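Local coordinates for restriction endonuclease AspBHI (Azoarcus sp., PDB 4OC8), which is a modification-dependent restriction endonuclease that recognises DNA carrying modified bases and probably cleaves it through a PD-(D/E)XK-type nuclease domain, at residues T2-L14 with A18-G29. Sequence-based numbering, arbitrary orientation.
Sequences TFFTGETLGQVDL and AVYAGYKTERGG
The Y20 ring meets L9 CD2 and V12 CG1 at its edge, near its plane. F4 lies alongside, pointing the same way, with its ring plane turned 37° from that of Y20. The two rings come closest at F4 CD2 and Y20 CE2, 3.4 Å apart. V12 CG2, from the same segment as F4, sits over one face of the F4 ring, offset toward the rim. V12 thus touches both rings: CG2 sits over F4, and CG1 lies at the edge of Y20 while also staying close to F4. Y20 OH gives a hydrogen bond of 2.8 Å to D13 O, in the carbonyl plane and on a lone pair. I15 N is also bonded to this hydroxyl, so the buried oxygen has two backbone partners. A phenylalanine in place of Y20 would probably leave D13 O and I15 N without their shared hydroxyl partner. On the other face of the sheet, F3 has CG anti to the backbone N (chi1 178°), which carries its ring across V19 CG1 to A21 CB, 3.5 Å from F3 CZ. Three nearly straight bonds join the backbones: V19 N to T2 O, F4 N to V19 O (2.8 Å) and A21 N to F4 O (2.8 Å). Strand 133-142 flanks 19-24 through antiparallel pairing. The result is a short parallel beta ladder, by which the N-terminal strand joins the mixed sheet of the PUA-like N-terminal domain.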
loop_
_atom_site.group_PDB
_atom_site.type_symbol
_atom_site.label_atom_id
_atom_site.label_comp_id
_atom_site.label_asym_id
_atom_site.label_seq_id
_atom_site.Cartn_x
_atom_site.Cartn_y
_atom_site.Cartn_z
ATOM N N THR A 2 9.608 -27.157 23.031
ATOM C CA THR A 2 9.612 -27.399 21.592
ATOM C C THR A 2 11.027 -27.394 21.005
ATOM O O THR A 2 11.312 -26.678 20.043
ATOM C CB THR A 2 8.721 -26.384 20.843
ATOM O OG1 THR A 2 8.924 -25.072 21.387
ATOM C CG2 THR A 2 7.253 -26.761 20.985
ATOM N N PHE A 3 11.905 -28.198 21.597
ATOM C CA PHE A 3 13.259 -28.388 21.082
ATOM C C PHE A 3 13.586 -29.877 21.045
ATOM O O PHE A 3 13.601 -30.539 22.081
ATOM C CB PHE A 3 14.280 -27.643 21.946
ATOM C CG PHE A 3 15.704 -27.826 21.497
ATOM C CD1 PHE A 3 16.488 -28.844 22.018
ATOM C CD2 PHE A 3 16.260 -26.976 20.553
ATOM C CE1 PHE A 3 17.796 -29.015 21.605
ATOM C CE2 PHE A 3 17.571 -27.140 20.136
ATOM C CZ PHE A 3 18.338 -28.161 20.663
ATOM N N PHE A 4 13.853 -30.401 19.854
ATOM C CA PHE A 4 14.062 -31.834 19.688
ATOM C C PHE A 4 15.434 -32.140 19.118
ATOM O O PHE A 4 15.843 -31.549 18.118
ATOM C CB PHE A 4 12.974 -32.418 18.793
ATOM C CG PHE A 4 11.588 -32.059 19.230
ATOM C CD1 PHE A 4 11.084 -32.535 20.429
ATOM C CD2 PHE A 4 10.790 -31.243 18.449
ATOM C CE1 PHE A 4 9.810 -32.203 20.838
ATOM C CE2 PHE A 4 9.512 -30.909 18.852
ATOM C CZ PHE A 4 9.023 -31.388 20.050
ATOM N N THR A 5 16.141 -33.077 19.745
ATOM C CA THR A 5 17.539 -33.311 19.393
ATOM C C THR A 5 17.910 -34.770 19.107
ATOM O O THR A 5 18.410 -35.083 18.025
ATOM C CB THR A 5 18.496 -32.718 20.458
ATOM O OG1 THR A 5 19.824 -33.213 20.243
ATOM C CG2 THR A 5 18.033 -33.069 21.875
ATOM N N GLY A 6 17.674 -35.654 20.070
ATOM C CA GLY A 6 18.160 -37.018 19.972
ATOM C C GLY A 6 17.253 -37.943 19.190
ATOM O O GLY A 6 16.707 -37.561 18.153
ATOM N N GLU A 7 17.102 -39.165 19.698
ATOM C CA GLU A 7 16.275 -40.202 19.077
ATOM C C GLU A 7 14.832 -39.743 18.860
ATOM O O GLU A 7 14.092 -40.330 18.062
ATOM C CB GLU A 7 16.304 -41.471 19.935
ATOM C CG GLU A 7 15.946 -41.233 21.402
ATOM C CD GLU A 7 16.111 -42.475 22.263
ATOM O OE1 GLU A 7 15.554 -43.535 21.905
ATOM O OE2 GLU A 7 16.803 -42.389 23.301
ATOM N N THR A 8 14.455 -38.682 19.573
ATOM C CA THR A 8 13.146 -38.043 19.452
ATOM C C THR A 8 12.777 -37.713 17.998
ATOM O O THR A 8 11.596 -37.657 17.641
ATOM C CB THR A 8 13.099 -36.757 20.305
ATOM O OG1 THR A 8 13.506 -37.061 21.644
ATOM C CG2 THR A 8 11.702 -36.160 20.330
ATOM N N LEU A 9 13.793 -37.527 17.160
ATOM C CA LEU A 9 13.589 -37.186 15.755
ATOM C C LEU A 9 12.985 -38.329 14.936
ATOM O O LEU A 9 12.595 -38.135 13.783
ATOM C CB LEU A 9 14.902 -36.730 15.125
ATOM C CG LEU A 9 15.584 -35.540 15.796
ATOM C CD1 LEU A 9 16.946 -35.302 15.173
ATOM C CD2 LEU A 9 14.715 -34.298 15.679
ATOM N N GLY A 10 12.910 -39.518 15.527
ATOM C CA GLY A 10 12.259 -40.638 14.871
ATOM C C GLY A 10 10.822 -40.819 15.330
ATOM O O GLY A 10 10.130 -41.744 14.895
ATOM N N GLN A 11 10.361 -39.923 16.200
ATOM C CA GLN A 11 9.051 -40.084 16.824
ATOM C C GLN A 11 8.150 -38.849 16.747
ATOM O O GLN A 11 6.961 -38.962 16.444
ATOM C CB GLN A 11 9.217 -40.527 18.285
ATOM C CG GLN A 11 9.752 -41.946 18.437
ATOM C CD GLN A 11 10.465 -42.170 19.755
ATOM O OE1 GLN A 11 10.637 -41.243 20.550
ATOM N NE2 GLN A 11 10.890 -43.407 19.994
ATOM N N VAL A 12 8.713 -37.676 17.022
ATOM C CA VAL A 12 7.922 -36.447 17.097
ATOM C C VAL A 12 7.406 -35.971 15.726
ATOM O O VAL A 12 8.036 -36.195 14.695
ATOM C CB VAL A 12 8.710 -35.320 17.816
ATOM C CG1 VAL A 12 9.889 -34.867 16.974
ATOM C CG2 VAL A 12 7.806 -34.147 18.152
ATOM N N ASP A 13 6.240 -35.332 15.727
ATOM C CA ASP A 13 5.669 -34.753 14.517
ATOM C C ASP A 13 6.396 -33.470 14.100
ATOM O O ASP A 13 7.273 -32.978 14.812
ATOM C CB ASP A 13 4.180 -34.460 14.724
ATOM C CG ASP A 13 3.310 -35.684 14.522
ATOM O OD1 ASP A 13 3.699 -36.545 13.703
ATOM O OD2 ASP A 13 2.243 -35.782 15.176
ATOM N N LEU A 14 6.019 -32.934 12.943
ATOM C CA LEU A 14 6.562 -31.668 12.460
ATOM C C LEU A 14 5.701 -30.499 12.928
ATOM O O LEU A 14 4.612 -30.274 12.400
ATOM C CB LEU A 14 6.644 -31.662 10.932
ATOM C CG LEU A 14 7.833 -32.345 10.255
ATOM C CD1 LEU A 14 7.807 -33.843 10.470
ATOM C CD2 LEU A 14 7.821 -32.024 8.778
ATOM N N ALA A 18 8.942 -25.200 15.538
ATOM C CA ALA A 18 9.674 -26.040 16.484
ATOM C C ALA A 18 11.100 -26.265 15.988
ATOM O O ALA A 18 11.353 -26.298 14.780
ATOM C CB ALA A 18 8.964 -27.363 16.695
ATOM N N VAL A 19 12.034 -26.417 16.918
ATOM C CA VAL A 19 13.439 -26.530 16.548
ATOM C C VAL A 19 13.935 -27.970 16.597
ATOM O O VAL A 19 13.827 -28.649 17.612
ATOM C CB VAL A 19 14.331 -25.629 17.419
ATOM C CG1 VAL A 19 15.798 -25.897 17.130
ATOM C CG2 VAL A 19 13.993 -24.165 17.175
ATOM N N TYR A 20 14.480 -28.422 15.478
ATOM C CA TYR A 20 14.978 -29.774 15.339
ATOM C C TYR A 20 16.483 -29.735 15.129
ATOM O O TYR A 20 16.965 -29.307 14.081
ATOM C CB TYR A 20 14.281 -30.460 14.167
ATOM C CG TYR A 20 12.779 -30.491 14.321
ATOM C CD1 TYR A 20 11.998 -29.427 13.901
ATOM C CD2 TYR A 20 12.146 -31.578 14.904
ATOM C CE1 TYR A 20 10.626 -29.448 14.049
ATOM C CE2 TYR A 20 10.776 -31.609 15.053
ATOM C CZ TYR A 20 10.020 -30.542 14.626
ATOM O OH TYR A 20 8.652 -30.567 14.771
ATOM N N ALA A 21 17.219 -30.180 16.141
ATOM C CA ALA A 21 18.671 -30.065 16.158
ATOM C C ALA A 21 19.356 -31.389 15.859
ATOM O O ALA A 21 18.816 -32.460 16.140
ATOM C CB ALA A 21 19.131 -29.533 17.504
ATOM N N GLY A 22 20.554 -31.307 15.290
ATOM C CA GLY A 22 21.364 -32.484 15.044
ATOM C C GLY A 22 22.105 -32.913 16.295
ATOM O O GLY A 22 22.068 -32.226 17.315
ATOM N N TYR A 23 22.778 -34.054 16.215
ATOM C CA TYR A 23 23.526 -34.594 17.345
ATOM C C TYR A 23 24.843 -35.181 16.854
ATOM O O TYR A 23 24.963 -35.553 15.685
ATOM C CB TYR A 23 22.705 -35.674 18.055
ATOM C CG TYR A 23 22.243 -36.780 17.130
ATOM C CD1 TYR A 23 23.014 -37.921 16.936
ATOM C CD2 TYR A 23 21.040 -36.679 16.443
ATOM C CE1 TYR A 23 22.595 -38.930 16.084
ATOM C CE2 TYR A 23 20.615 -37.683 15.591
ATOM C CZ TYR A 23 21.394 -38.805 15.415
ATOM O OH TYR A 23 20.968 -39.798 14.566
ATOM N N LYS A 24 25.827 -35.270 17.744
ATOM C CA LYS A 24 27.124 -35.840 17.386
ATOM C C LYS A 24 27.090 -37.365 17.415
ATOM O O LYS A 24 26.659 -37.966 18.398
ATOM C CB LYS A 24 28.227 -35.304 18.303
ATOM C CG LYS A 24 28.592 -33.845 18.045
ATOM C CD LYS A 24 29.625 -33.337 19.039
ATOM C CE LYS A 24 30.896 -34.171 18.996
ATOM N NZ LYS A 24 31.920 -33.664 19.949
ATOM N N THR A 25 27.543 -37.982 16.326
ATOM C CA THR A 25 27.539 -39.440 16.201
ATOM C C THR A 25 28.926 -40.065 16.418
ATOM O O THR A 25 29.175 -40.691 17.451
ATOM C CB THR A 25 26.929 -39.900 14.848
ATOM O OG1 THR A 25 27.372 -41.227 14.541
ATOM C CG2 THR A 25 27.326 -38.958 13.713
ATOM N N GLU A 26 29.821 -39.895 15.447
ATOM C CA GLU A 26 31.190 -40.398 15.557
ATOM C C GLU A 26 32.214 -39.430 14.966
ATOM O O GLU A 26 32.086 -39.005 13.817
ATOM C CB GLU A 26 31.333 -41.768 14.881
ATOM C CG GLU A 26 30.982 -42.954 15.768
ATOM C CD GLU A 26 29.508 -43.304 15.732
ATOM O OE1 GLU A 26 28.850 -43.022 14.706
ATOM O OE2 GLU A 26 29.007 -43.863 16.729
ATOM N N ARG A 27 33.218 -39.091 15.770
ATOM C CA ARG A 27 34.391 -38.322 15.335
ATOM C C ARG A 27 34.095 -37.055 14.526
ATOM O O ARG A 27 34.429 -36.974 13.343
ATOM C CB ARG A 27 35.367 -39.221 14.566
ATOM C CG ARG A 27 35.938 -40.372 15.388
ATOM C CD ARG A 27 36.794 -39.871 16.544
ATOM N NE ARG A 27 38.013 -39.212 16.082
ATOM C CZ ARG A 27 39.180 -39.826 15.910
ATOM N NH1 ARG A 27 39.296 -41.123 16.165
ATOM N NH2 ARG A 27 40.233 -39.144 15.484
ATOM N N GLY A 28 33.472 -36.072 15.170
ATOM C CA GLY A 28 33.215 -34.788 14.543
ATOM C C GLY A 28 32.038 -34.792 13.587
ATOM O O GLY A 28 31.588 -33.734 13.142
ATOM N N GLY A 29 31.540 -35.982 13.266
ATOM C CA GLY A 29 30.410 -36.119 12.366
ATOM C C GLY A 29 29.132 -35.607 12.994
ATOM O O GLY A 29 28.737 -36.054 14.070
#